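Local coordinates for putative outer membrane protein (LpxR) (Salmonella typhimurium, PDB 3FID), which is an outer membrane lipid A deacylase that probably remodels lipopolysaccharide by removing acyl chains from its lipid A anchor, at residues 5-10 with 33-37; 27-33 with 282-287; 175-179 with 199-203; 254-258 with 270-274. All coordinates share one frame; numbering follows the deposited sequence.

Interaction 1 (5-10 with 33-37); sequences ISVAND and YTAGL. With ZN (zinc ion), chain G.
A8 and G36 form a hydrogen-bonded pair between antiparallel strands 5-9 and 33-37 of the LpxR beta-barrel. A8 N donates to G36 O at 3.0 Å, and G36 N answers to A8 O at 2.9 Å. On the face these two share, the Y33 ring runs along its own strand, its CG anti to the backbone N (chi1 177°). This brings the phenol end obliquely against the methyl of A8, OH 3.5 Å from CB, while the hydroxyl is tied to D58. G36 has no side chain to obstruct it. On the face of V7 and L37, L37 CD1 reaches over to V7 CG2 at 3.9 Å, the two side chains crossing at a slant. Past N9, at D10 and T34, a zinc ion sits between the two segments. T34, which with A35 makes a classic beta bulge facing I59, holds the metal twice, through OG1 and through the carbonyl O at 2.3 Å. Its OG1 lies anti to N and beside the carbonyl carbon (chi1 -166°), which brings both oxygens to one metal. D10 OD2 binds the same zinc at 2.3 Å, and two further ligand atoms come from elsewhere. The other carboxylate oxygen, D10 OD1, lies 3.0 Å from a water that also hydrogen-bonds to T34 OG1.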
loop_
_atom_site.group_PDB
_atom_site.type_symbol
_atom_site.label_atom_id
_atom_site.label_comp_id
_atom_site.label_asym_id
_atom_site.label_seq_id
_atom_site.Cartn_x
_atom_site.Cartn_y
_atom_site.Cartn_z
ATOM N N ILE A 5 12.281 -3.869 -3.702
ATOM C CA ILE A 5 11.831 -2.727 -4.509
ATOM C C ILE A 5 10.374 -3.018 -4.851
ATOM O O ILE A 5 10.064 -4.110 -5.321
ATOM C CB ILE A 5 12.585 -2.677 -5.865
ATOM C CG1 ILE A 5 14.091 -2.888 -5.635
ATOM C CG2 ILE A 5 12.245 -1.363 -6.649
ATOM C CD1 ILE A 5 14.939 -1.622 -5.680
ATOM N N SER A 6 9.489 -2.047 -4.665
ATOM C CA SER A 6 8.096 -2.284 -5.040
ATOM C C SER A 6 7.553 -1.102 -5.847
ATOM O O SER A 6 7.775 0.056 -5.485
ATOM C CB SER A 6 7.230 -2.565 -3.816
ATOM O OG SER A 6 5.849 -2.782 -4.194
ATOM N N VAL A 7 6.876 -1.420 -6.939
ATOM C CA VAL A 7 6.263 -0.418 -7.827
ATOM C C VAL A 7 4.732 -0.658 -7.811
ATOM O O VAL A 7 4.275 -1.784 -8.067
ATOM C CB VAL A 7 6.867 -0.527 -9.257
ATOM C CG1 VAL A 7 6.156 0.389 -10.282
ATOM C CG2 VAL A 7 8.393 -0.216 -9.234
ATOM N N ALA A 8 3.958 0.386 -7.504
ATOM C CA ALA A 8 2.480 0.322 -7.587
ATOM C C ALA A 8 2.027 1.174 -8.761
ATOM O O ALA A 8 2.612 2.223 -9.020
ATOM C CB ALA A 8 1.839 0.812 -6.328
ATOM N N ASN A 9 1.015 0.699 -9.472
ATOM C CA ASN A 9 0.462 1.424 -10.602
ATOM C C ASN A 9 -1.039 1.084 -10.735
ATOM O O ASN A 9 -1.447 -0.072 -10.556
ATOM C CB ASN A 9 1.224 1.066 -11.889
ATOM C CG ASN A 9 1.134 2.159 -12.973
ATOM O OD1 ASN A 9 0.136 2.890 -13.096
ATOM N ND2 ASN A 9 2.188 2.260 -13.768
ATOM N N ASP A 10 -1.848 2.100 -11.036
ATOM C CA ASP A 10 -3.246 1.827 -11.364
ATOM C C ASP A 10 -3.358 1.191 -12.759
ATOM O O ASP A 10 -4.334 0.467 -13.040
ATOM C CB ASP A 10 -4.141 3.074 -11.219
ATOM C CG ASP A 10 -3.756 4.184 -12.163
ATOM O OD1 ASP A 10 -4.627 4.708 -12.863
ATOM O OD2 ASP A 10 -2.589 4.568 -12.212
ATOM N N TYR A 33 -5.114 6.256 -6.772
ATOM C CA TYR A 33 -3.726 5.984 -6.390
ATOM C C TYR A 33 -2.991 5.695 -7.679
ATOM O O TYR A 33 -3.173 4.649 -8.303
ATOM C CB TYR A 33 -3.681 4.793 -5.438
ATOM C CG TYR A 33 -2.318 4.329 -4.993
ATOM C CD1 TYR A 33 -2.081 2.974 -4.706
ATOM C CD2 TYR A 33 -1.274 5.232 -4.801
ATOM C CE1 TYR A 33 -0.812 2.528 -4.249
ATOM C CE2 TYR A 33 -0.003 4.790 -4.335
ATOM C CZ TYR A 33 0.216 3.452 -4.072
ATOM O OH TYR A 33 1.475 3.045 -3.618
ATOM N N THR A 34 -2.211 6.671 -8.118
ATOM C CA THR A 34 -1.667 6.613 -9.471
ATOM C C THR A 34 -0.257 5.967 -9.584
ATOM O O THR A 34 0.042 5.290 -10.579
ATOM C CB THR A 34 -1.773 7.994 -10.223
ATOM O OG1 THR A 34 -1.538 7.788 -11.620
ATOM C CG2 THR A 34 -0.800 9.039 -9.693
ATOM N N ALA A 35 0.590 6.145 -8.578
ATOM C CA ALA A 35 1.909 5.541 -8.608
ATOM C C ALA A 35 2.440 5.331 -7.208
ATOM O O ALA A 35 2.206 6.131 -6.309
ATOM C CB ALA A 35 2.905 6.445 -9.413
ATOM N N GLY A 36 3.224 4.268 -7.038
ATOM C CA GLY A 36 3.994 4.100 -5.812
ATOM C C GLY A 36 5.396 3.609 -6.134
ATOM O O GLY A 36 5.588 2.829 -7.083
ATOM N N LEU A 37 6.369 4.106 -5.375
ATOM C CA LEU A 37 7.749 3.563 -5.373
ATOM C C LEU A 37 8.152 3.353 -3.925
ATOM O O LEU A 37 7.902 4.219 -3.073
ATOM C CB LEU A 37 8.748 4.519 -6.033
ATOM C CG LEU A 37 10.132 3.857 -6.319
ATOM C CD1 LEU A 37 10.028 2.501 -7.036
ATOM C CD2 LEU A 37 11.055 4.778 -7.138
HETATM ZN ZN ZN G . -1.045 6.278 -12.347
HETATM O O HOH W 1 -4.343 7.587 -12.112
#

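Interaction 2 (27-33 with 282-287); sequences AADRGDY and GDDYSY. With ZN (zinc ion), chain F.
The connection between the first two barrel strands comes out of short helix 25-29 and lays R30, D32 and Y33 against Y285 and Y287 at the start of strand 285-295. Y33 and Y287 make a T-shaped pair: the CD1/CE1 edge of Y33 points into the face of Y287, centroids 4.8 Å apart and planes at 84°. Beside it, D32 CB stands over the middle of the Y285 ring, 3.5 Å from the centroid, and the carboxylate lies stacked, only 5° from the ring plane. R30 NE meets the syn lone pair of D32 OD1 at 2.7 Å in a salt bridge; D32 OD2 has a second one with R77. R30 CD lies 3.3 Å from D283 O, and the bend at chi3 (58°) then turns one guanidinium face over D283 N. Nearer the helix, S286 N donates to A27 O at 3.1 Å. Of two waters between the segments, one lies in reach of R30 O and S286 O, the other donates to D32 OD2 and D283 O. The Y285 hydroxyl is held by E278. D29, in the same helical turn, binds a zinc ion together with H25. With the first interstrand connection packed on the last strand, the contact belongs to the closing seam of an outer membrane beta-barrel.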
loop_
_atom_site.group_PDB
_atom_site.type_symbol
_atom_site.label_atom_id
_atom_site.label_comp_id
_atom_site.label_asym_id
_atom_site.label_seq_id
_atom_site.Cartn_x
_atom_site.Cartn_y
_atom_site.Cartn_z
ATOM N N ALA A 27 -13.789 0.006 -11.435
ATOM C CA ALA A 27 -12.675 0.273 -10.502
ATOM C C ALA A 27 -11.366 0.636 -11.206
ATOM O O ALA A 27 -10.550 1.380 -10.678
ATOM C CB ALA A 27 -12.488 -0.921 -9.519
ATOM N N ALA A 28 -11.200 0.127 -12.421
ATOM C CA ALA A 28 -10.026 0.404 -13.251
ATOM C C ALA A 28 -10.153 1.742 -13.973
ATOM O O ALA A 28 -9.164 2.277 -14.443
ATOM C CB ALA A 28 -9.819 -0.714 -14.272
ATOM N N ASP A 29 -11.379 2.269 -14.047
ATOM C CA ASP A 29 -11.634 3.541 -14.680
ATOM C C ASP A 29 -11.242 4.678 -13.751
ATOM O O ASP A 29 -11.064 5.788 -14.202
ATOM C CB ASP A 29 -13.119 3.669 -15.047
ATOM C CG ASP A 29 -13.525 2.715 -16.171
ATOM O OD1 ASP A 29 -12.710 2.478 -17.070
ATOM O OD2 ASP A 29 -14.647 2.157 -16.154
ATOM N N ARG A 30 -11.138 4.401 -12.457
ATOM C CA ARG A 30 -10.694 5.421 -11.506
ATOM C C ARG A 30 -9.181 5.529 -11.493
ATOM O O ARG A 30 -8.475 4.674 -12.047
ATOM C CB ARG A 30 -11.231 5.130 -10.105
ATOM C CG ARG A 30 -12.727 5.452 -10.068
ATOM C CD ARG A 30 -13.214 5.820 -8.739
ATOM N NE ARG A 30 -12.557 6.967 -8.123
ATOM C CZ ARG A 30 -12.934 8.235 -8.236
ATOM N NH1 ARG A 30 -12.255 9.172 -7.588
ATOM N NH2 ARG A 30 -13.969 8.589 -8.984
ATOM N N GLY A 31 -8.676 6.580 -10.869
ATOM C CA GLY A 31 -7.242 6.757 -10.852
ATOM C C GLY A 31 -6.696 7.247 -9.540
ATOM O O GLY A 31 -5.594 7.771 -9.539
ATOM N N ASP A 32 -7.428 7.038 -8.437
ATOM C CA ASP A 32 -7.106 7.638 -7.131
ATOM C C ASP A 32 -5.639 7.481 -6.700
ATOM O O ASP A 32 -5.032 8.438 -6.239
ATOM C CB ASP A 32 -7.981 7.072 -6.009
ATOM C CG ASP A 32 -9.444 7.373 -6.179
ATOM O OD1 ASP A 32 -10.043 6.999 -7.211
ATOM O OD2 ASP A 32 -10.008 7.934 -5.220
ATOM N N TYR A 33 -5.114 6.256 -6.772
ATOM C CA TYR A 33 -3.726 5.984 -6.390
ATOM C C TYR A 33 -2.991 5.695 -7.679
ATOM O O TYR A 33 -3.173 4.649 -8.303
ATOM C CB TYR A 33 -3.681 4.793 -5.438
ATOM C CG TYR A 33 -2.318 4.329 -4.993
ATOM C CD1 TYR A 33 -2.081 2.974 -4.706
ATOM C CD2 TYR A 33 -1.274 5.232 -4.801
ATOM C CE1 TYR A 33 -0.812 2.528 -4.249
ATOM C CE2 TYR A 33 -0.003 4.790 -4.335
ATOM C CZ TYR A 33 0.216 3.452 -4.072
ATOM O OH TYR A 33 1.475 3.045 -3.618
ATOM N N GLY A 282 -16.691 9.771 -4.670
ATOM C CA GLY A 282 -15.722 8.911 -5.359
ATOM C C GLY A 282 -16.284 7.550 -5.711
ATOM O O GLY A 282 -17.505 7.349 -5.760
ATOM N N ASP A 283 -15.400 6.594 -5.973
ATOM C CA ASP A 283 -15.830 5.210 -6.120
ATOM C C ASP A 283 -14.648 4.314 -5.854
ATOM O O ASP A 283 -13.533 4.838 -5.625
ATOM C CB ASP A 283 -16.434 4.935 -7.490
ATOM C CG ASP A 283 -17.595 3.936 -7.424
ATOM O OD1 ASP A 283 -17.603 3.032 -6.527
ATOM O OD2 ASP A 283 -18.505 4.059 -8.286
ATOM N N ASP A 284 -14.890 3.001 -5.839
ATOM C CA ASP A 284 -13.823 2.015 -5.570
ATOM C C ASP A 284 -12.801 2.122 -6.675
ATOM O O ASP A 284 -13.158 2.410 -7.840
ATOM C CB ASP A 284 -14.372 0.576 -5.552
ATOM C CG ASP A 284 -15.506 0.360 -4.558
ATOM O OD1 ASP A 284 -15.919 -0.810 -4.458
ATOM O OD2 ASP A 284 -15.991 1.301 -3.870
ATOM N N TYR A 285 -11.524 1.868 -6.330
ATOM C CA TYR A 285 -10.472 1.877 -7.315
ATOM C C TYR A 285 -9.538 0.688 -7.148
ATOM O O TYR A 285 -9.336 0.202 -6.037
ATOM C CB TYR A 285 -9.692 3.202 -7.281
ATOM C CG TYR A 285 -8.959 3.492 -5.988
ATOM C CD1 TYR A 285 -9.586 4.214 -4.966
ATOM C CD2 TYR A 285 -7.619 3.116 -5.807
ATOM C CE1 TYR A 285 -8.916 4.538 -3.783
ATOM C CE2 TYR A 285 -6.914 3.435 -4.600
ATOM C CZ TYR A 285 -7.578 4.148 -3.598
ATOM O OH TYR A 285 -6.963 4.501 -2.402
ATOM N N SER A 286 -9.007 0.219 -8.261
ATOM C CA SER A 286 -8.106 -0.960 -8.271
ATOM C C SER A 286 -6.706 -0.598 -8.791
ATOM O O SER A 286 -6.520 0.302 -9.637
ATOM C CB SER A 286 -8.693 -2.095 -9.121
ATOM O OG SER A 286 -8.896 -1.661 -10.463
ATOM N N TYR A 287 -5.718 -1.332 -8.299
ATOM C CA TYR A 287 -4.346 -1.122 -8.721
ATOM C C TYR A 287 -3.557 -2.385 -8.407
ATOM O O TYR A 287 -4.061 -3.306 -7.722
ATOM C CB TYR A 287 -3.732 0.088 -7.991
ATOM C CG TYR A 287 -3.628 -0.049 -6.472
ATOM C CD1 TYR A 287 -4.700 0.247 -5.640
ATOM C CD2 TYR A 287 -2.440 -0.464 -5.886
ATOM C CE1 TYR A 287 -4.576 0.121 -4.236
ATOM C CE2 TYR A 287 -2.306 -0.611 -4.501
ATOM C CZ TYR A 287 -3.358 -0.313 -3.697
ATOM O OH TYR A 287 -3.142 -0.467 -2.355
HETATM ZN ZN ZN F . -14.998 0.807 -17.429
HETATM O O HOH W 2 -7.491 2.667 -10.219
HETATM O O HOH W 3 -12.193 6.787 -3.939
#

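Interaction 3 (175-179 with 199-203); sequences LFQYL and FGLLS
This is a buried contact inside the beta-barrel, where the loop after helix 191-194 folds inward and L201 settles against F176 and Y178 on the inner side of strand 176-188. The loop is shaped by tight turns. G200 and L201 occupy the corner of a type II' beta turn, with phi of G200 positive (57°), closed by L202 N to F199 O at 2.8 Å; S203 N then returns to G200 O, which continues the coil as a short 3-10 segment. The apolar part of the contact rests on one methyl. L201 CD1 comes in across the F176 side chain at about a right angle, 3.6 Å from CG and oblique to the ring, and at 4.1 Å it also meets CE1 of Y178. The backbones stay well apart, so that side chains alone span the gap from the strand. Y178 does so with CG placed between its backbone N and carbonyl carbon (chi1 68°), which sends the phenol toward the loop. R226 makes a cation-pi contact with its ring, F82 packs on F176, and E254 accepts the N-H of G200. L201 lies about 6 Å, side chain to side chain, from zinc ligands H84 and D104, so the loop approaches that metal site without supplying a ligand. The hydroxyl of Y178 serves both ways: it accepts from L201 N at 3.2 Å (147° at the hydrogen), and it donates to a water in the ring plane, at 2.7 Å from Y178 OH, which in turn donates to F199 O.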
loop_
_atom_site.group_PDB
_atom_site.type_symbol
_atom_site.label_atom_id
_atom_site.label_comp_id
_atom_site.label_asym_id
_atom_site.label_seq_id
_atom_site.Cartn_x
_atom_site.Cartn_y
_atom_site.Cartn_z
ATOM N N LEU A 175 -1.294 12.939 9.719
ATOM C CA LEU A 175 -1.480 12.717 8.291
ATOM C C LEU A 175 -2.581 11.682 8.044
ATOM O O LEU A 175 -3.528 11.967 7.299
ATOM C CB LEU A 175 -0.166 12.266 7.635
ATOM C CG LEU A 175 1.089 13.113 7.863
ATOM C CD1 LEU A 175 2.220 12.518 7.114
ATOM C CD2 LEU A 175 0.852 14.523 7.370
ATOM N N PHE A 176 -2.447 10.498 8.659
ATOM C CA PHE A 176 -3.469 9.431 8.594
ATOM C C PHE A 176 -3.757 8.856 9.976
ATOM O O PHE A 176 -2.842 8.650 10.795
ATOM C CB PHE A 176 -3.024 8.253 7.708
ATOM C CG PHE A 176 -2.576 8.650 6.327
ATOM C CD1 PHE A 176 -3.498 8.764 5.269
ATOM C CD2 PHE A 176 -1.234 8.905 6.082
ATOM C CE1 PHE A 176 -3.060 9.121 3.991
ATOM C CE2 PHE A 176 -0.790 9.239 4.823
ATOM C CZ PHE A 176 -1.693 9.352 3.759
ATOM N N GLN A 177 -5.022 8.536 10.198
ATOM C CA GLN A 177 -5.444 7.975 11.457
ATOM C C GLN A 177 -6.635 7.074 11.182
ATOM O O GLN A 177 -7.617 7.500 10.590
ATOM C CB GLN A 177 -5.765 9.076 12.467
ATOM C CG GLN A 177 -6.068 8.548 13.853
ATOM C CD GLN A 177 -5.616 9.528 14.917
ATOM O OE1 GLN A 177 -4.418 9.728 15.137
ATOM N NE2 GLN A 177 -6.575 10.188 15.542
ATOM N N TYR A 178 -6.484 5.806 11.543
ATOM C CA TYR A 178 -7.543 4.813 11.383
ATOM C C TYR A 178 -7.352 3.598 12.278
ATOM O O TYR A 178 -6.270 3.377 12.834
ATOM C CB TYR A 178 -7.722 4.405 9.915
ATOM C CG TYR A 178 -6.584 3.608 9.296
ATOM C CD1 TYR A 178 -5.695 4.204 8.397
ATOM C CD2 TYR A 178 -6.402 2.245 9.598
ATOM C CE1 TYR A 178 -4.650 3.436 7.783
ATOM C CE2 TYR A 178 -5.390 1.507 9.020
ATOM C CZ TYR A 178 -4.517 2.107 8.106
ATOM O OH TYR A 178 -3.499 1.349 7.534
ATOM N N LEU A 179 -8.434 2.834 12.421
ATOM C CA LEU A 179 -8.417 1.556 13.120
ATOM C C LEU A 179 -8.975 0.535 12.133
ATOM O O LEU A 179 -10.061 0.738 11.586
ATOM C CB LEU A 179 -9.298 1.600 14.381
ATOM C CG LEU A 179 -9.342 0.269 15.162
ATOM C CD1 LEU A 179 -7.984 -0.084 15.782
ATOM C CD2 LEU A 179 -10.463 0.264 16.248
ATOM N N PHE A 199 -2.263 -4.623 5.211
ATOM C CA PHE A 199 -3.085 -3.805 4.338
ATOM C C PHE A 199 -2.715 -2.324 4.515
ATOM O O PHE A 199 -2.182 -1.921 5.562
ATOM C CB PHE A 199 -4.552 -3.933 4.720
ATOM C CG PHE A 199 -5.075 -5.356 4.645
ATOM C CD1 PHE A 199 -5.684 -5.823 3.472
ATOM C CD2 PHE A 199 -4.950 -6.219 5.746
ATOM C CE1 PHE A 199 -6.179 -7.134 3.399
ATOM C CE2 PHE A 199 -5.466 -7.519 5.697
ATOM C CZ PHE A 199 -6.071 -7.986 4.525
ATOM N N GLY A 200 -3.041 -1.530 3.505
ATOM C CA GLY A 200 -2.957 -0.071 3.636
ATOM C C GLY A 200 -1.555 0.339 4.028
ATOM O O GLY A 200 -0.571 -0.086 3.393
ATOM N N LEU A 201 -1.447 1.155 5.079
ATOM C CA LEU A 201 -0.127 1.636 5.513
ATOM C C LEU A 201 0.677 0.554 6.258
ATOM O O LEU A 201 1.830 0.772 6.646
ATOM C CB LEU A 201 -0.297 2.908 6.356
ATOM C CG LEU A 201 -0.833 4.130 5.570
ATOM C CD1 LEU A 201 -1.242 5.271 6.538
ATOM C CD2 LEU A 201 0.123 4.650 4.528
ATOM N N LEU A 202 0.056 -0.606 6.473
ATOM C CA LEU A 202 0.745 -1.740 7.077
ATOM C C LEU A 202 1.124 -2.784 6.002
ATOM O O LEU A 202 1.651 -3.844 6.319
ATOM C CB LEU A 202 -0.114 -2.380 8.202
ATOM C CG LEU A 202 -0.176 -1.827 9.641
ATOM C CD1 LEU A 202 1.162 -1.945 10.401
ATOM C CD2 LEU A 202 -0.719 -0.375 9.670
ATOM N N SER A 203 0.911 -2.467 4.726
ATOM C CA SER A 203 1.253 -3.408 3.676
ATOM C C SER A 203 2.785 -3.583 3.612
ATOM O O SER A 203 3.555 -2.652 3.899
ATOM C CB SER A 203 0.598 -2.998 2.346
ATOM O OG SER A 203 1.334 -1.998 1.675
HETATM O O HOH W 4 -3.941 -1.274 7.850
#

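Interaction 4 (254-258 with 270-274); sequences EYRVG and LSLNK. With CXE (pentaethylene glycol monodecyl ether), chain L; CXE (pentaethylene glycol monodecyl ether), chain J.
Backbone bonds pair Y255 with K274 and V257 with L272, two in each pair. The shortest runs from L272 N to V257 O, 2.7 Å and nearly straight at 173°. G258, having no side chain, comes close to the neighbouring strand, its CA 3.1 Å from L270 O. Polar groups gather on the face of R256, S271 and N273. R256 NE, in the guanidinium plane, meets E254 OE2 almost head-on at 2.6 Å, a salt bridge that fixes the turn of the group. N273 OD1 sits over one guanidinium face without bonding to it; it accepts instead from S271 OG, on a lone pair, at 2.6 Å. A water links R256 NH2 and S271 OG, and N289 accepts from both R256 NH2 and N273 ND2. Strands 251-263 and 266-275 form one beta hairpin of the barrel wall, and this polar face looks inward. Apolar contacts lie on the detergent-facing side. Y255 and K274 run side by side, CD2 4.0 Å from CE, with K274 NZ carried on to D284. One detergent crosses a face of the Y255 ring and touches V257 CG2 through its C8, at 3.8 Å. A second meets V257 CG1, and its C4 lies 3.9 Å from L270 CD1.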
loop_
_atom_site.group_PDB
_atom_site.type_symbol
_atom_site.label_atom_id
_atom_site.label_comp_id
_atom_site.label_asym_id
_atom_site.label_seq_id
_atom_site.Cartn_x
_atom_site.Cartn_y
_atom_site.Cartn_z
ATOM N N GLU A 254 -10.321 -2.649 2.085
ATOM C CA GLU A 254 -9.205 -2.934 1.172
ATOM C C GLU A 254 -9.073 -4.441 0.919
ATOM O O GLU A 254 -8.951 -5.237 1.872
ATOM C CB GLU A 254 -7.885 -2.387 1.721
ATOM C CG GLU A 254 -6.664 -2.665 0.774
ATOM C CD GLU A 254 -5.399 -2.001 1.246
ATOM O OE1 GLU A 254 -5.463 -0.815 1.586
ATOM O OE2 GLU A 254 -4.329 -2.651 1.236
ATOM N N TYR A 255 -9.100 -4.820 -0.354
ATOM C CA TYR A 255 -8.975 -6.217 -0.773
ATOM C C TYR A 255 -7.614 -6.428 -1.409
ATOM O O TYR A 255 -7.142 -5.571 -2.159
ATOM C CB TYR A 255 -10.044 -6.534 -1.822
ATOM C CG TYR A 255 -11.431 -6.500 -1.261
ATOM C CD1 TYR A 255 -12.049 -7.683 -0.855
ATOM C CD2 TYR A 255 -12.147 -5.289 -1.135
ATOM C CE1 TYR A 255 -13.331 -7.687 -0.349
ATOM C CE2 TYR A 255 -13.446 -5.282 -0.620
ATOM C CZ TYR A 255 -14.019 -6.487 -0.217
ATOM O OH TYR A 255 -15.293 -6.542 0.323
ATOM N N ARG A 256 -6.977 -7.566 -1.130
ATOM C CA ARG A 256 -5.657 -7.862 -1.696
ATOM C C ARG A 256 -5.645 -9.344 -2.050
ATOM O O ARG A 256 -5.986 -10.181 -1.210
ATOM C CB ARG A 256 -4.505 -7.595 -0.700
ATOM C CG ARG A 256 -4.446 -6.193 -0.109
ATOM C CD ARG A 256 -3.070 -5.897 0.546
ATOM N NE ARG A 256 -2.812 -4.474 0.293
ATOM C CZ ARG A 256 -1.884 -3.932 -0.508
ATOM N NH1 ARG A 256 -1.860 -2.620 -0.610
ATOM N NH2 ARG A 256 -0.963 -4.653 -1.173
ATOM N N VAL A 257 -5.290 -9.644 -3.293
ATOM C CA VAL A 257 -5.136 -10.997 -3.752
ATOM C C VAL A 257 -3.785 -11.053 -4.446
ATOM O O VAL A 257 -3.488 -10.218 -5.333
ATOM C CB VAL A 257 -6.283 -11.352 -4.758
ATOM C CG1 VAL A 257 -5.996 -12.676 -5.470
ATOM C CG2 VAL A 257 -7.672 -11.311 -4.053
ATOM N N GLY A 258 -2.947 -12.023 -4.084
ATOM C CA GLY A 258 -1.636 -12.054 -4.701
ATOM C C GLY A 258 -0.817 -13.293 -4.464
ATOM O O GLY A 258 -1.306 -14.272 -3.903
ATOM N N LEU A 270 3.311 -10.321 -6.893
ATOM C CA LEU A 270 2.290 -9.479 -7.499
ATOM C C LEU A 270 1.094 -9.444 -6.549
ATOM O O LEU A 270 0.712 -10.480 -6.008
ATOM C CB LEU A 270 1.918 -10.057 -8.885
ATOM C CG LEU A 270 0.857 -9.561 -9.885
ATOM C CD1 LEU A 270 -0.424 -10.330 -9.784
ATOM C CD2 LEU A 270 0.629 -8.059 -9.854
ATOM N N SER A 271 0.544 -8.253 -6.309
ATOM C CA SER A 271 -0.668 -8.114 -5.503
ATOM C C SER A 271 -1.702 -7.309 -6.305
ATOM O O SER A 271 -1.369 -6.275 -6.891
ATOM C CB SER A 271 -0.343 -7.437 -4.152
ATOM O OG SER A 271 -1.488 -7.474 -3.288
ATOM N N LEU A 272 -2.912 -7.853 -6.408
ATOM C CA LEU A 272 -4.045 -7.221 -7.082
ATOM C C LEU A 272 -4.954 -6.631 -6.030
ATOM O O LEU A 272 -5.548 -7.377 -5.224
ATOM C CB LEU A 272 -4.820 -8.287 -7.879
ATOM C CG LEU A 272 -4.032 -9.145 -8.904
ATOM C CD1 LEU A 272 -4.965 -10.188 -9.611
ATOM C CD2 LEU A 272 -3.359 -8.335 -9.942
ATOM N N ASN A 273 -5.109 -5.307 -6.046
ATOM C CA ASN A 273 -5.682 -4.613 -4.909
ATOM C C ASN A 273 -6.893 -3.785 -5.259
ATOM O O ASN A 273 -6.969 -3.285 -6.356
ATOM C CB ASN A 273 -4.613 -3.736 -4.254
ATOM C CG ASN A 273 -3.323 -4.496 -4.019
ATOM O OD1 ASN A 273 -3.341 -5.604 -3.487
ATOM N ND2 ASN A 273 -2.196 -3.904 -4.433
ATOM N N LYS A 274 -7.843 -3.679 -4.322
ATOM C CA LYS A 274 -8.962 -2.751 -4.486
ATOM C C LYS A 274 -9.222 -2.009 -3.185
ATOM O O LYS A 274 -9.286 -2.611 -2.110
ATOM C CB LYS A 274 -10.249 -3.460 -4.928
ATOM C CG LYS A 274 -11.389 -2.456 -5.293
ATOM C CD LYS A 274 -12.694 -3.140 -5.616
ATOM C CE LYS A 274 -13.553 -3.269 -4.341
ATOM N NZ LYS A 274 -14.980 -3.513 -4.710
HETATM C C1 CXE L . -12.562 -13.962 5.633
HETATM C C2 CXE L . -11.338 -14.488 4.902
HETATM C C3 CXE L . -10.749 -13.407 4.008
HETATM C C4 CXE L . -10.891 -13.709 2.524
HETATM C C5 CXE L . -11.439 -12.482 1.794
HETATM C C6 CXE L . -10.635 -12.152 0.537
HETATM C C7 CXE L . -11.522 -11.505 -0.503
HETATM C C8 CXE L . -10.755 -11.154 -1.754
HETATM C C9 CXE L . -11.632 -11.357 -2.976
HETATM C C10 CXE L . -11.891 -10.063 -3.747
HETATM O O11 CXE L . -13.172 -10.160 -4.363
HETATM C C12 CXE L . -13.599 -8.990 -5.067
HETATM C C13 CXE L . -14.145 -7.909 -4.139
HETATM O O14 CXE L . -15.451 -8.260 -3.675
HETATM C C15 CXE L . -16.110 -7.180 -3.005
HETATM C C1 CXE J . -3.237 -14.677 -7.055
HETATM C C2 CXE J . -2.483 -13.967 -8.158
HETATM C C3 CXE J . -3.014 -14.434 -9.502
HETATM C C4 CXE J . -2.433 -13.605 -10.632
HETATM C C5 CXE J . -2.890 -14.149 -11.976
HETATM C C6 CXE J . -2.389 -13.254 -13.100
HETATM C C7 CXE J . -2.410 -13.953 -14.457
HETATM C C8 CXE J . -1.484 -13.219 -15.414
HETATM C C9 CXE J . -1.955 -13.336 -16.854
HETATM C C10 CXE J . -0.974 -12.636 -17.781
HETATM O O11 CXE J . -1.131 -13.197 -19.078
HETATM C C12 CXE J . -0.211 -12.665 -20.035
HETATM C C13 CXE J . -0.698 -13.083 -21.414
HETATM O O HOH W 5 -0.196 -7.412 -0.566
#

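Interactions 1 and 4 are antiparallel strand pairings in the barrel wall, whereas interactions 2 and 3 pack connecting segments onto strands. Interaction 3 is buried in the interior and mixes apolar packing with hydrogen bonding; interaction 4, also buried, separates a polar inner face from a detergent-coated outer one. Interactions 1 and 2 are partly buried and share Y33; a zinc ion joins both segments of interaction 1, whereas the zinc near interaction 2 sits on D29, outside the contact itself. Strand 285-295 links interactions 1, 2 and 4: it neighbours strand 2-9 of interaction 1 and strand 266-275 of interaction 4. E254 is the shared point of interactions 3 and 4. Interactions 1 and 3 do not touch.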